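ORF10 (Moritella marina, PDB 6RIW) probably carries out chain-extending condensations in polyunsaturated fatty acid synthesis, this chain being the ketosynthase-chain length factor didomain of a longer synthase. Local coordinates at residues N701-G709 with D951-S959; T126-M134 with Y158-A169. All coordinates share one frame; numbering follows the deposited sequence.

The two contacts sit side by side, their centres about 13 Å apart, and the loop 158-169 of contact 2 also meets contact 1. Contact 2 is the more buried: it lies within the first ketosynthase domain, where that loop folds back on the start of helix 129-148, and combines a glutamine amide bonded to the loop backbone with apolar and aromatic packing elsewhere. Contact 1 is only partly buried and joins the end of helix 699-706, in the second ketosynthase-like domain, to the late loop 951-959, relying on a histidine, backbone groups and waters. They touch directly: Tyr708 OH lies 2.7 Å from Asp167 OD1, a probable hydrogen bond, and Asn952 ND2 probably donates to Lys162 O.

Contact 1: N701-G709 with D951-S959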
loop_
_atom_site.group_PDB
_atom_site.type_symbol
_atom_site.label_atom_id
_atom_site.label_comp_id
_atom_site.label_asym_id
_atom_site.label_seq_id
_atom_site.Cartn_x
_atom_site.Cartn_y
_atom_site.Cartn_z
ATOM N N ASN A 701 -6.798 6.654 -13.980
ATOM C CA ASN A 701 -6.661 7.816 -13.111
ATOM C C ASN A 701 -7.445 9.007 -13.628
ATOM O O ASN A 701 -8.021 9.752 -12.834
ATOM C CB ASN A 701 -5.210 8.228 -12.907
ATOM C CG ASN A 701 -5.092 9.304 -11.838
ATOM O OD1 ASN A 701 -5.449 9.063 -10.678
ATOM N ND2 ASN A 701 -4.643 10.495 -12.219
ATOM N N ILE A 702 -7.479 9.226 -14.943
ATOM C CA ILE A 702 -8.270 10.349 -15.442
ATOM C C ILE A 702 -9.748 10.144 -15.088
ATOM O O ILE A 702 -10.430 11.065 -14.599
ATOM C CB ILE A 702 -8.060 10.544 -16.959
ATOM C CG1 ILE A 702 -6.912 11.514 -17.258
ATOM C CG2 ILE A 702 -9.306 11.255 -17.562
ATOM C CD1 ILE A 702 -5.575 11.132 -16.669
ATOM N N THR A 703 -10.248 8.928 -15.298
ATOM C CA THR A 703 -11.607 8.551 -14.898
ATOM C C THR A 703 -11.864 8.823 -13.418
ATOM O O THR A 703 -12.876 9.434 -13.048
ATOM C CB THR A 703 -11.817 7.057 -15.183
ATOM O OG1 THR A 703 -11.680 6.816 -16.582
ATOM C CG2 THR A 703 -13.207 6.603 -14.732
ATOM N N LEU A 704 -10.959 8.366 -12.557
ATOM C CA LEU A 704 -11.127 8.555 -11.119
ATOM C C LEU A 704 -11.152 10.034 -10.740
ATOM O O LEU A 704 -12.034 10.483 -9.993
ATOM C CB LEU A 704 -9.995 7.829 -10.373
ATOM C CG LEU A 704 -9.936 8.098 -8.863
ATOM C CD1 LEU A 704 -11.269 7.691 -8.201
ATOM C CD2 LEU A 704 -8.762 7.366 -8.219
ATOM N N ARG A 705 -10.153 10.803 -11.193
ATOM C CA ARG A 705 -10.034 12.161 -10.682
ATOM C C ARG A 705 -11.098 13.071 -11.248
ATOM O O ARG A 705 -11.463 14.046 -10.582
ATOM C CB ARG A 705 -8.633 12.723 -10.973
ATOM C CG ARG A 705 -7.505 11.798 -10.436
ATOM C CD ARG A 705 -7.574 11.616 -8.918
ATOM N NE ARG A 705 -6.553 10.662 -8.456
ATOM C CZ ARG A 705 -6.282 10.397 -7.179
ATOM N NH1 ARG A 705 -6.935 11.023 -6.192
ATOM N NH2 ARG A 705 -5.343 9.496 -6.887
ATOM N N GLN A 706 -11.654 12.741 -12.416
ATOM C CA GLN A 706 -12.812 13.491 -12.908
ATOM C C GLN A 706 -13.979 13.468 -11.929
ATOM O O GLN A 706 -14.824 14.371 -11.968
ATOM C CB GLN A 706 -13.287 12.927 -14.252
ATOM C CG GLN A 706 -12.545 13.492 -15.449
ATOM C CD GLN A 706 -13.397 13.412 -16.694
ATOM O OE1 GLN A 706 -13.570 14.407 -17.384
ATOM N NE2 GLN A 706 -13.981 12.222 -16.965
ATOM N N HIS A 707 -14.084 12.429 -11.090
ATOM C CA HIS A 707 -15.143 12.387 -10.083
ATOM C C HIS A 707 -14.999 13.473 -9.026
ATOM O O HIS A 707 -15.987 13.789 -8.364
ATOM C CB HIS A 707 -15.203 11.022 -9.367
ATOM C CG HIS A 707 -15.493 9.871 -10.277
ATOM N ND1 HIS A 707 -16.558 9.867 -11.147
ATOM C CD2 HIS A 707 -14.847 8.689 -10.465
ATOM C CE1 HIS A 707 -16.566 8.732 -11.829
ATOM N NE2 HIS A 707 -15.532 8.004 -11.445
ATOM N N TYR A 708 -13.814 14.091 -8.895
ATOM C CA TYR A 708 -13.568 15.115 -7.882
ATOM C C TYR A 708 -13.527 16.530 -8.433
ATOM O O TYR A 708 -13.701 17.484 -7.661
ATOM C CB TYR A 708 -12.255 14.811 -7.140
ATOM C CG TYR A 708 -12.337 13.452 -6.483
ATOM C CD1 TYR A 708 -13.075 13.265 -5.314
ATOM C CD2 TYR A 708 -11.717 12.349 -7.056
ATOM C CE1 TYR A 708 -13.177 11.981 -4.709
ATOM C CE2 TYR A 708 -11.802 11.083 -6.466
ATOM C CZ TYR A 708 -12.535 10.906 -5.302
ATOM O OH TYR A 708 -12.585 9.639 -4.750
ATOM N N GLY A 709 -13.330 16.684 -9.731
ATOM C CA GLY A 709 -13.362 17.985 -10.359
ATOM C C GLY A 709 -12.946 17.894 -11.815
ATOM O O GLY A 709 -12.313 16.920 -12.235
ATOM N N ASP A 951 -22.554 3.385 -16.140
ATOM C CA ASP A 951 -23.003 4.419 -15.200
ATOM C C ASP A 951 -21.896 4.875 -14.255
ATOM O O ASP A 951 -21.833 6.056 -13.897
ATOM C CB ASP A 951 -24.178 3.911 -14.346
ATOM C CG ASP A 951 -25.269 3.256 -15.161
ATOM O OD1 ASP A 951 -25.054 2.114 -15.633
ATOM O OD2 ASP A 951 -26.347 3.883 -15.318
ATOM N N ASN A 952 -21.049 3.948 -13.790
ATOM C CA ASN A 952 -20.037 4.313 -12.803
ATOM C C ASN A 952 -18.931 5.199 -13.373
ATOM O O ASN A 952 -18.174 5.789 -12.592
ATOM C CB ASN A 952 -19.413 3.047 -12.210
ATOM C CG ASN A 952 -20.257 2.453 -11.107
ATOM O OD1 ASN A 952 -20.935 3.171 -10.384
ATOM N ND2 ASN A 952 -20.221 1.139 -10.973
ATOM N N LEU A 953 -18.818 5.296 -14.699
ATOM C CA LEU A 953 -17.803 6.140 -15.319
ATOM C C LEU A 953 -18.200 7.610 -15.371
ATOM O O LEU A 953 -17.323 8.476 -15.468
ATOM C CB LEU A 953 -17.525 5.653 -16.745
ATOM C CG LEU A 953 -17.042 4.224 -16.939
ATOM C CD1 LEU A 953 -16.781 3.933 -18.444
ATOM C CD2 LEU A 953 -15.799 3.968 -16.107
ATOM N N LYS A 954 -19.492 7.912 -15.349
ATOM C CA LYS A 954 -19.916 9.299 -15.418
ATOM C C LYS A 954 -19.335 10.073 -14.235
ATOM O O LYS A 954 -19.462 9.617 -13.085
ATOM C CB LYS A 954 -21.439 9.361 -15.395
ATOM C CG LYS A 954 -21.993 10.773 -15.309
ATOM C CD LYS A 954 -23.529 10.732 -15.246
ATOM C CE LYS A 954 -24.151 12.075 -15.613
ATOM N NZ LYS A 954 -24.337 12.927 -14.415
ATOM N N PRO A 955 -18.696 11.227 -14.463
ATOM C CA PRO A 955 -18.165 12.029 -13.344
ATOM C C PRO A 955 -19.179 12.237 -12.224
ATOM O O PRO A 955 -20.276 12.775 -12.443
ATOM C CB PRO A 955 -17.771 13.351 -14.015
ATOM C CG PRO A 955 -17.422 12.951 -15.452
ATOM C CD PRO A 955 -18.378 11.812 -15.783
ATOM N N GLN A 956 -18.824 11.787 -11.017
ATOM C CA GLN A 956 -19.791 11.664 -9.925
ATOM C C GLN A 956 -20.055 12.963 -9.171
ATOM O O GLN A 956 -21.013 13.012 -8.391
ATOM C CB GLN A 956 -19.331 10.580 -8.938
ATOM C CG GLN A 956 -19.446 9.194 -9.547
ATOM C CD GLN A 956 -18.979 8.088 -8.609
ATOM O OE1 GLN A 956 -18.854 8.283 -7.407
ATOM N NE2 GLN A 956 -18.744 6.907 -9.169
ATOM N N GLY A 957 -19.256 14.004 -9.376
ATOM C CA GLY A 957 -19.446 15.252 -8.645
ATOM C C GLY A 957 -19.221 15.150 -7.153
ATOM O O GLY A 957 -19.997 15.727 -6.377
ATOM N N ILE A 958 -18.179 14.429 -6.727
ATOM C CA ILE A 958 -17.944 14.218 -5.302
ATOM C C ILE A 958 -17.471 15.521 -4.687
ATOM O O ILE A 958 -16.559 16.172 -5.205
ATOM C CB ILE A 958 -16.906 13.108 -5.067
ATOM C CG1 ILE A 958 -17.342 11.793 -5.719
ATOM C CG2 ILE A 958 -16.669 12.908 -3.566
ATOM C CD1 ILE A 958 -18.678 11.243 -5.224
ATOM N N SER A 959 -18.074 15.903 -3.568
ATOM C CA SER A 959 -17.691 17.151 -2.923
ATOM C C SER A 959 -16.358 16.998 -2.192
ATOM O O SER A 959 -15.988 15.914 -1.723
ATOM C CB SER A 959 -18.760 17.578 -1.926
ATOM O OG SER A 959 -18.877 16.556 -0.940
HETATM O O HOH W 1 -15.012 10.098 -14.822
HETATM O O HOH W 2 -17.245 15.298 -10.919
HETATM O O HOH W 3 -15.467 5.363 -12.497
HETATM O O HOH W 4 -13.993 17.283 -4.875
#
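His707 grips the backbone of 951-959 twice, with its ring and with its carbonyl, near the end of helix 699-706 of the second thiolase-like domain. In the ring, ND1 accepts from Gln956 N at 3.0 Å; the donor lies in the ring plane, although the bond is bent, with an N-H...ND1 angle of 140°. Lys954 O lies at the edge of the ring, 3.3 Å from CE1. NE2 continues the same rim through a water that donates to Asn952 O. Over the faces, both toward the rim, stand Thr703 O of its own segment and, opposite, Gln956 NE2. On the backbone side, His707 O takes Ile958 N at 2.8 Å. A second water, accepting from Gly957 N and donating to Gln706 O, spans the gap beside this bond.

Apolar pieces fill in around these grips. Ile958 CG2 rests 3.8 Å from Tyr708 CE1, Pro955 CG lies beside the Gln706 amide, and the Thr703 CG2 methyl meets Leu953 CD2 at 3.9 Å.

Further out, the first domain positions Gln956. Its chain runs extended beyond CG (chi2 179°), which carries the amide over the imidazole, and the amide is held at both ends: NE2 donates to Thr164 O and OE1 accepts from Ala166 N. Gln706 NE2 likewise has a protein partner, Leu519 O, and also donates to one more water. That water links the two segments by donating to Thr703 O and Leu953 O, 2.9 Å from each.

Contact 2: T126-M134 with Y158-A169; sequences TKSSNQLFM and YTAPKKTHADNA
The loop 158-169 wraps round the opening turns of helix 129-148, with CA atoms 4.8 Å apart at Ser129 and Ala169 and 7.5 Å apart at Met134 and Tyr158. Gln131 works at the middle of the wrap. Its chain bends at chi2 (-89°), which lays the amide against the loop backbone. NE2 donates to Ala160 O at 3.0 Å, almost straight (165°) and in the amide plane, while OE1 accepts from Lys162 N, which sits above the carbonyl plane rather than on a lone pair. With alanine here, Ala160 O and Lys162 N would probably lose these mates, and this part of the loop would be freer to shift.

Tyr158 lies next to it. The Met134 CG sits 3.6 Å from the ring centroid, a CH-pi contact over one face, and SD stands farther out at 5.0 Å from that centroid as a Met-aromatic contact; Thr159 CG2, from the same loop, lies over the opposite face toward the rim. The phenol oxygen comes within 3.2 Å of Asn130 CB and meets a water shared with Lys127 O and Asn130 ND2, which also bonds Asp227.

Towards the other end, Thr164 OG1 is turned back on Lys162 O, and Thr164 CG2 lies 3.6 Å from Ser128 O. Ala169 CB meets Leu132 CD1 at 3.6 Å and also sits at the edge of the Phe133 ring. At the helix start Ser129 N donates to Thr126 OG1 and Thr126 N to Ser129 OG, which also bonds His589: a capping box, opening a helix of the first thiolase-like ketosynthase domain.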
loop_
_atom_site.group_PDB
_atom_site.type_symbol
_atom_site.label_atom_id
_atom_site.label_comp_id
_atom_site.label_asym_id
_atom_site.label_seq_id
_atom_site.Cartn_x
_atom_site.Cartn_y
_atom_site.Cartn_z
ATOM N N THR A 126 -9.884 -4.065 -5.131
ATOM C CA THR A 126 -10.872 -4.604 -4.206
ATOM C C THR A 126 -12.124 -4.991 -4.977
ATOM O O THR A 126 -12.270 -4.710 -6.174
ATOM C CB THR A 126 -11.240 -3.605 -3.106
ATOM O OG1 THR A 126 -11.951 -2.502 -3.682
ATOM C CG2 THR A 126 -9.988 -3.103 -2.343
ATOM N N LYS A 127 -13.063 -5.632 -4.273
ATOM C CA LYS A 127 -14.291 -6.016 -4.957
ATOM C C LYS A 127 -15.053 -4.787 -5.442
ATOM O O LYS A 127 -15.686 -4.834 -6.504
ATOM C CB LYS A 127 -15.157 -6.885 -4.034
ATOM C CG LYS A 127 -14.459 -8.177 -3.590
ATOM C CD LYS A 127 -15.447 -9.091 -2.817
ATOM C CE LYS A 127 -15.843 -8.438 -1.479
ATOM N NZ LYS A 127 -14.691 -8.288 -0.499
ATOM N N SER A 128 -14.922 -3.656 -4.734
ATOM C CA SER A 128 -15.604 -2.433 -5.136
ATOM C C SER A 128 -14.822 -1.633 -6.171
ATOM O O SER A 128 -15.425 -1.046 -7.074
ATOM C CB SER A 128 -15.879 -1.549 -3.914
ATOM O OG SER A 128 -16.706 -2.237 -2.982
ATOM N N SER A 129 -13.496 -1.547 -6.045
ATOM C CA SER A 129 -12.753 -0.725 -7.015
ATOM C C SER A 129 -12.911 -1.259 -8.443
ATOM O O SER A 129 -12.954 -0.471 -9.399
ATOM C CB SER A 129 -11.276 -0.610 -6.605
ATOM O OG SER A 129 -10.550 -1.817 -6.794
ATOM N N ASN A 130 -13.053 -2.585 -8.598
ATOM C CA ASN A 130 -13.316 -3.192 -9.903
ATOM C C ASN A 130 -14.491 -2.528 -10.603
ATOM O O ASN A 130 -14.460 -2.315 -11.821
ATOM C CB ASN A 130 -13.628 -4.691 -9.759
ATOM C CG ASN A 130 -12.433 -5.542 -9.408
ATOM O OD1 ASN A 130 -11.280 -5.153 -9.591
ATOM N ND2 ASN A 130 -12.712 -6.740 -8.898
ATOM N N GLN A 131 -15.547 -2.197 -9.849
ATOM C CA GLN A 131 -16.760 -1.674 -10.469
ATOM C C GLN A 131 -16.515 -0.345 -11.166
ATOM O O GLN A 131 -17.240 0.006 -12.107
ATOM C CB GLN A 131 -17.873 -1.495 -9.423
ATOM C CG GLN A 131 -18.372 -2.774 -8.766
ATOM C CD GLN A 131 -19.514 -3.419 -9.548
ATOM O OE1 GLN A 131 -19.920 -2.923 -10.600
ATOM N NE2 GLN A 131 -20.028 -4.542 -9.033
ATOM N N LEU A 132 -15.502 0.398 -10.736
ATOM C CA LEU A 132 -15.229 1.718 -11.291
ATOM C C LEU A 132 -14.419 1.680 -12.579
ATOM O O LEU A 132 -14.382 2.694 -13.276
ATOM C CB LEU A 132 -14.489 2.583 -10.255
ATOM C CG LEU A 132 -15.286 2.899 -8.977
ATOM C CD1 LEU A 132 -14.372 3.404 -7.858
ATOM C CD2 LEU A 132 -16.355 3.919 -9.253
ATOM N N PHE A 133 -13.781 0.557 -12.921
ATOM C CA PHE A 133 -12.852 0.552 -14.050
ATOM C C PHE A 133 -13.165 -0.505 -15.102
ATOM O O PHE A 133 -12.886 -0.286 -16.281
ATOM C CB PHE A 133 -11.421 0.384 -13.538
ATOM C CG PHE A 133 -11.039 1.462 -12.575
ATOM C CD1 PHE A 133 -10.958 2.788 -13.018
ATOM C CD2 PHE A 133 -10.836 1.181 -11.226
ATOM C CE1 PHE A 133 -10.651 3.808 -12.115
ATOM C CE2 PHE A 133 -10.512 2.176 -10.324
ATOM C CZ PHE A 133 -10.424 3.496 -10.750
ATOM N N MET A 134 -13.726 -1.642 -14.706
ATOM C CA MET A 134 -14.025 -2.687 -15.689
ATOM C C MET A 134 -14.804 -2.185 -16.904
ATOM O O MET A 134 -14.519 -2.656 -18.020
ATOM C CB MET A 134 -14.812 -3.831 -15.025
ATOM C CG MET A 134 -14.052 -4.720 -14.080
ATOM S SD MET A 134 -12.381 -5.207 -14.598
ATOM C CE MET A 134 -11.645 -5.493 -12.983
ATOM N N TYR A 158 -19.164 -7.888 -16.131
ATOM C CA TYR A 158 -18.286 -8.888 -15.516
ATOM C C TYR A 158 -18.882 -9.515 -14.253
ATOM O O TYR A 158 -18.607 -10.682 -13.959
ATOM C CB TYR A 158 -16.913 -8.265 -15.219
ATOM C CG TYR A 158 -16.870 -7.429 -13.955
ATOM C CD1 TYR A 158 -17.435 -6.164 -13.918
ATOM C CD2 TYR A 158 -16.261 -7.926 -12.799
ATOM C CE1 TYR A 158 -17.395 -5.391 -12.727
ATOM C CE2 TYR A 158 -16.215 -7.174 -11.610
ATOM C CZ TYR A 158 -16.785 -5.921 -11.585
ATOM O OH TYR A 158 -16.742 -5.203 -10.403
ATOM N N THR A 159 -19.700 -8.773 -13.505
ATOM C CA THR A 159 -20.416 -9.288 -12.336
ATOM C C THR A 159 -21.697 -8.470 -12.229
ATOM O O THR A 159 -21.959 -7.600 -13.066
ATOM C CB THR A 159 -19.558 -9.216 -11.062
ATOM O OG1 THR A 159 -20.118 -10.036 -10.026
ATOM C CG2 THR A 159 -19.445 -7.777 -10.540
ATOM N N ALA A 160 -22.504 -8.732 -11.206
ATOM C CA ALA A 160 -23.693 -7.895 -11.048
ATOM C C ALA A 160 -23.246 -6.445 -10.871
ATOM O O ALA A 160 -22.430 -6.165 -9.979
ATOM C CB ALA A 160 -24.534 -8.332 -9.852
ATOM N N PRO A 161 -23.717 -5.520 -11.697
ATOM C CA PRO A 161 -23.287 -4.118 -11.570
ATOM C C PRO A 161 -23.830 -3.490 -10.297
ATOM O O PRO A 161 -24.969 -3.746 -9.901
ATOM C CB PRO A 161 -23.893 -3.432 -12.805
ATOM C CG PRO A 161 -24.560 -4.503 -13.601
ATOM C CD PRO A 161 -24.681 -5.734 -12.788
ATOM N N LYS A 162 -23.007 -2.654 -9.659
ATOM C CA LYS A 162 -23.437 -1.906 -8.480
ATOM C C LYS A 162 -22.969 -0.466 -8.605
ATOM O O LYS A 162 -21.823 -0.207 -8.998
ATOM C CB LYS A 162 -22.884 -2.503 -7.166
ATOM C CG LYS A 162 -23.085 -3.990 -6.989
ATOM C CD LYS A 162 -24.547 -4.338 -6.657
ATOM C CE LYS A 162 -24.776 -5.868 -6.573
ATOM N NZ LYS A 162 -23.951 -6.545 -5.510
ATOM N N LYS A 163 -23.861 0.473 -8.281
ATOM C CA LYS A 163 -23.446 1.860 -8.168
ATOM C C LYS A 163 -22.383 1.970 -7.087
ATOM O O LYS A 163 -22.566 1.477 -5.969
ATOM C CB LYS A 163 -24.645 2.759 -7.846
ATOM C CG LYS A 163 -25.578 2.931 -9.028
ATOM C CD LYS A 163 -26.910 3.549 -8.623
ATOM C CE LYS A 163 -27.483 4.392 -9.764
ATOM N NZ LYS A 163 -28.865 4.857 -9.454
ATOM N N THR A 164 -21.254 2.586 -7.431
ATOM C CA THR A 164 -20.077 2.536 -6.574
ATOM C C THR A 164 -19.482 3.927 -6.423
ATOM O O THR A 164 -19.194 4.594 -7.426
ATOM C CB THR A 164 -19.049 1.551 -7.154
ATOM O OG1 THR A 164 -19.661 0.259 -7.254
ATOM C CG2 THR A 164 -17.825 1.458 -6.261
ATOM N N HIS A 165 -19.331 4.369 -5.169
ATOM C CA HIS A 165 -18.739 5.671 -4.868
ATOM C C HIS A 165 -17.263 5.685 -5.254
ATOM O O HIS A 165 -16.510 4.757 -4.928
ATOM C CB HIS A 165 -18.881 5.975 -3.372
ATOM C CG HIS A 165 -18.654 7.415 -2.998
ATOM N ND1 HIS A 165 -17.396 7.983 -2.945
ATOM C CD2 HIS A 165 -19.521 8.383 -2.600
ATOM C CE1 HIS A 165 -17.498 9.247 -2.564
ATOM N NE2 HIS A 165 -18.776 9.514 -2.339
ATOM N N ALA A 166 -16.853 6.771 -5.912
ATOM C CA ALA A 166 -15.471 6.927 -6.383
ATOM C C ALA A 166 -14.425 6.721 -5.292
ATOM O O ALA A 166 -13.299 6.292 -5.590
ATOM C CB ALA A 166 -15.295 8.323 -6.989
ATOM N N ASP A 167 -14.743 7.041 -4.035
ATOM C CA ASP A 167 -13.745 6.870 -2.971
ATOM C C ASP A 167 -13.307 5.410 -2.828
ATOM O O ASP A 167 -12.261 5.138 -2.233
ATOM C CB ASP A 167 -14.296 7.378 -1.622
ATOM C CG ASP A 167 -14.273 8.916 -1.481
ATOM O OD1 ASP A 167 -13.681 9.625 -2.333
ATOM O OD2 ASP A 167 -14.866 9.422 -0.493
ATOM N N ASN A 168 -14.094 4.455 -3.335
ATOM C CA ASN A 168 -13.682 3.062 -3.344
ATOM C C ASN A 168 -12.467 2.791 -4.237
ATOM O O ASN A 168 -11.875 1.714 -4.139
ATOM C CB ASN A 168 -14.865 2.198 -3.775
ATOM C CG ASN A 168 -15.902 2.070 -2.668
ATOM O OD1 ASN A 168 -15.598 1.553 -1.593
ATOM N ND2 ASN A 168 -17.113 2.579 -2.906
ATOM N N ALA A 169 -12.053 3.729 -5.069
ATOM C CA ALA A 169 -10.820 3.507 -5.821
ATOM C C ALA A 169 -9.571 3.982 -5.077
ATOM O O ALA A 169 -8.447 3.743 -5.554
ATOM C CB ALA A 169 -10.903 4.217 -7.177
HETATM O O HOH W 5 -12.385 -0.369 -2.385
HETATM O O HOH W 6 -15.806 -6.773 -8.326
#